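Local coordinates for protein 2-polyprenyl-6-methoxyphenol hydroxylase-like FAD-dependent oxidoreductase (Streptomyces sp. NRRL 11266, PDB 6UI5) that binds flavin-adenine dinucleotide and probably acts as an oxidoreductase of the FAD-dependent aromatic-ring hydroxylase family, at residues A[181-186]-A[216-221]. Numbering follows the deposited sequence.
Sequences VGDVAI and VMRVFS. With FAD (flavin-adenine dinucleotide), chain C.
Strands 176-185 and 216-225 run antiparallel in the sheet next to the flavin, and pair along 181-185 and 216-220. Two hydrogen-bonded pairs hold the backbones. In the first, Val-219 N reaches Gly-182 O at 2.8 Å, almost along the C=O axis, while the return bond from Gly-182 N to Val-219 O is weak. At the backbone angles of Gly-182 a CB would jam against Val-181 O, which calls for glycine. Val-184 and Met-217 repeat the pattern: Met-217 N to Val-184 O is nearly straight at 171°, its return bond weak.

The face carrying Val-181, Asp-183, Arg-218 and Phe-220 is tight in the middle. Arg-218 leaves anti to its backbone N (chi1 175°), then bends at chi3, so NE comes to 2.9 Å from Asp-183 OD1, meeting it from above the carboxylate plane; the two flat groups are turned 50° apart. Beside this pair, Val-181 CG2 touches the edge of the partly exposed Phe-220 ring at CD1, 3.8 Å away. Both residues also meet the isoalloxazine: its C7M methyl lies 3.5 Å from Val-181 CG1 and in plane with the Phe-220 ring, at its edge.

On the other, buried face the side chains of Val-184 and Val-219 cross at about a right angle, under Leu-241 of helix 238-249 and Leu-261. The loose side is the partly exposed Ala-185/Val-216 end of the salt-bridge face, though Val-216 CG1 still touches Asp-183 CB at 3.7 Å. The buried ion pair probably favours an ionised Asp-183, while the dimethylbenzene end of FAD meets hydrocarbon alone from this strand pair.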
# COMPACT_ATOMS: atom_id res chain seq x y z
N VAL A 181 -8.18 -11.83 -27.31
CA VAL A 181 -8.56 -13.00 -26.54
C VAL A 181 -9.47 -13.83 -27.43
O VAL A 181 -10.02 -13.34 -28.41
CB VAL A 181 -9.26 -12.60 -25.21
CG1 VAL A 181 -10.57 -11.89 -25.51
CG2 VAL A 181 -9.50 -13.80 -24.30
N GLY A 182 -9.61 -15.11 -27.09
CA GLY A 182 -10.49 -16.02 -27.79
C GLY A 182 -9.84 -17.38 -27.88
O GLY A 182 -8.85 -17.66 -27.21
N ASP A 183 -10.42 -18.24 -28.74
CA ASP A 183 -9.96 -19.61 -28.93
C ASP A 183 -9.53 -19.85 -30.37
O ASP A 183 -10.34 -19.77 -31.30
CB ASP A 183 -11.03 -20.62 -28.53
CG ASP A 183 -11.70 -20.26 -27.18
OD1 ASP A 183 -11.11 -20.60 -26.14
OD2 ASP A 183 -12.82 -19.69 -27.17
N VAL A 184 -8.26 -20.14 -30.56
CA VAL A 184 -7.75 -20.64 -31.83
C VAL A 184 -7.88 -22.15 -31.85
O VAL A 184 -7.79 -22.82 -30.82
CB VAL A 184 -6.28 -20.20 -32.05
CG1 VAL A 184 -6.14 -18.70 -31.92
CG2 VAL A 184 -5.36 -20.93 -31.07
N ALA A 185 -8.10 -22.71 -33.03
CA ALA A 185 -7.77 -24.11 -33.22
C ALA A 185 -6.33 -24.21 -33.68
O ALA A 185 -5.84 -23.38 -34.44
CB ALA A 185 -8.69 -24.80 -34.22
N ILE A 186 -5.66 -25.23 -33.17
CA ILE A 186 -4.21 -25.31 -33.25
C ILE A 186 -3.85 -26.63 -32.60
O ILE A 186 -4.46 -27.02 -31.60
CB ILE A 186 -3.55 -24.09 -32.57
CG1 ILE A 186 -2.11 -23.92 -33.03
CG2 ILE A 186 -3.60 -24.19 -31.06
CD1 ILE A 186 -2.03 -24.00 -34.49
N VAL A 216 -8.01 -27.18 -29.49
CA VAL A 216 -8.37 -25.78 -29.28
C VAL A 216 -7.56 -25.24 -28.12
O VAL A 216 -7.31 -25.95 -27.14
CB VAL A 216 -9.89 -25.65 -29.01
CG1 VAL A 216 -10.24 -24.27 -28.38
CG2 VAL A 216 -10.69 -25.91 -30.29
N MET A 217 -7.14 -23.99 -28.23
CA MET A 217 -6.46 -23.28 -27.16
C MET A 217 -7.10 -21.91 -26.97
O MET A 217 -7.45 -21.25 -27.95
CB MET A 217 -4.96 -23.13 -27.45
CG MET A 217 -4.17 -22.51 -26.33
SD MET A 217 -2.39 -22.51 -26.60
CE MET A 217 -2.15 -21.11 -27.67
N ARG A 218 -7.28 -21.52 -25.72
CA ARG A 218 -7.67 -20.15 -25.39
C ARG A 218 -6.42 -19.31 -25.23
O ARG A 218 -5.41 -19.76 -24.68
CB ARG A 218 -8.52 -20.10 -24.12
CG ARG A 218 -8.86 -18.69 -23.66
CD ARG A 218 -10.08 -18.75 -22.81
NE ARG A 218 -11.21 -19.22 -23.60
CZ ARG A 218 -12.34 -19.68 -23.10
NH1 ARG A 218 -12.54 -19.76 -21.78
NH2 ARG A 218 -13.30 -20.06 -23.95
N VAL A 219 -6.48 -18.08 -25.75
CA VAL A 219 -5.30 -17.22 -25.85
C VAL A 219 -5.66 -15.84 -25.32
O VAL A 219 -6.75 -15.31 -25.61
CB VAL A 219 -4.78 -17.14 -27.29
CG1 VAL A 219 -4.48 -18.53 -27.78
CG2 VAL A 219 -5.81 -16.49 -28.21
N PHE A 220 -4.77 -15.26 -24.53
CA PHE A 220 -5.00 -13.95 -23.94
C PHE A 220 -3.72 -13.14 -23.98
O PHE A 220 -2.65 -13.63 -23.62
CB PHE A 220 -5.50 -14.07 -22.49
CG PHE A 220 -5.74 -12.75 -21.84
CD1 PHE A 220 -6.94 -12.08 -22.01
CD2 PHE A 220 -4.75 -12.17 -21.06
CE1 PHE A 220 -7.17 -10.86 -21.41
CE2 PHE A 220 -4.97 -10.95 -20.46
CZ PHE A 220 -6.18 -10.29 -20.64
N SER A 221 -3.83 -11.89 -24.42
CA SER A 221 -2.71 -10.97 -24.43
C SER A 221 -3.11 -9.67 -23.76
O SER A 221 -4.25 -9.21 -23.87
CB SER A 221 -2.24 -10.68 -25.86
OG SER A 221 -3.27 -10.00 -26.56
PA FAD C . -21.47 -8.92 -20.11
O1A FAD C . -20.68 -10.19 -19.93
O2A FAD C . -20.65 -7.97 -20.97
O5B FAD C . -23.00 -9.23 -20.65
C5B FAD C . -23.84 -8.17 -21.06
C4B FAD C . -24.92 -8.74 -22.04
O4B FAD C . -25.84 -7.86 -22.37
C3B FAD C . -24.25 -9.13 -23.38
O3B FAD C . -24.80 -10.31 -23.80
C2B FAD C . -24.62 -7.98 -24.34
O2B FAD C . -24.45 -8.47 -25.73
C1B FAD C . -25.87 -7.79 -24.02
N9A FAD C . -26.41 -6.48 -24.31
C8A FAD C . -25.76 -5.29 -24.28
N7A FAD C . -26.65 -4.32 -24.55
C5A FAD C . -27.86 -4.90 -24.74
C6A FAD C . -29.11 -4.38 -25.03
N6A FAD C . -29.73 -3.09 -25.29
N1A FAD C . -30.16 -5.19 -25.17
C2A FAD C . -30.02 -6.53 -25.01
N3A FAD C . -28.79 -7.03 -24.71
C4A FAD C . -27.71 -6.22 -24.57
N1 FAD C . -13.91 -12.50 -15.95
C2 FAD C . -13.27 -13.39 -14.94
O2 FAD C . -13.84 -13.74 -13.96
N3 FAD C . -11.88 -13.86 -15.20
C4 FAD C . -11.18 -13.44 -16.41
O4 FAD C . -10.08 -13.80 -16.64
C4X FAD C . -11.86 -12.53 -17.40
N5 FAD C . -11.12 -12.15 -18.58
C5X FAD C . -11.76 -11.24 -19.57
C6 FAD C . -11.03 -10.87 -20.70
C7 FAD C . -11.61 -10.03 -21.65
C7M FAD C . -10.59 -9.80 -22.75
C8 FAD C . -12.92 -9.54 -21.49
C8M FAD C . -13.47 -8.62 -22.59
C9 FAD C . -13.65 -9.91 -20.35
C9A FAD C . -13.08 -10.76 -19.37
N10 FAD C . -13.86 -11.16 -18.13
C10 FAD C . -13.22 -12.06 -17.17
C1' FAD C . -15.24 -10.68 -17.97
C2' FAD C . -15.63 -9.89 -16.72
O2' FAD C . -15.87 -10.71 -15.64
C3' FAD C . -16.97 -9.18 -16.94
O3' FAD C . -17.12 -8.27 -15.89
C4' FAD C . -18.22 -10.08 -16.91
O4' FAD C . -18.22 -11.09 -17.88
C5' FAD C . -19.36 -9.12 -17.24
O5' FAD C . -20.60 -9.66 -16.86
P FAD C . -22.00 -8.86 -17.22
O1P FAD C . -23.13 -9.87 -17.31
O2P FAD C . -22.32 -7.72 -16.28
O3P FAD C . -21.71 -8.13 -18.67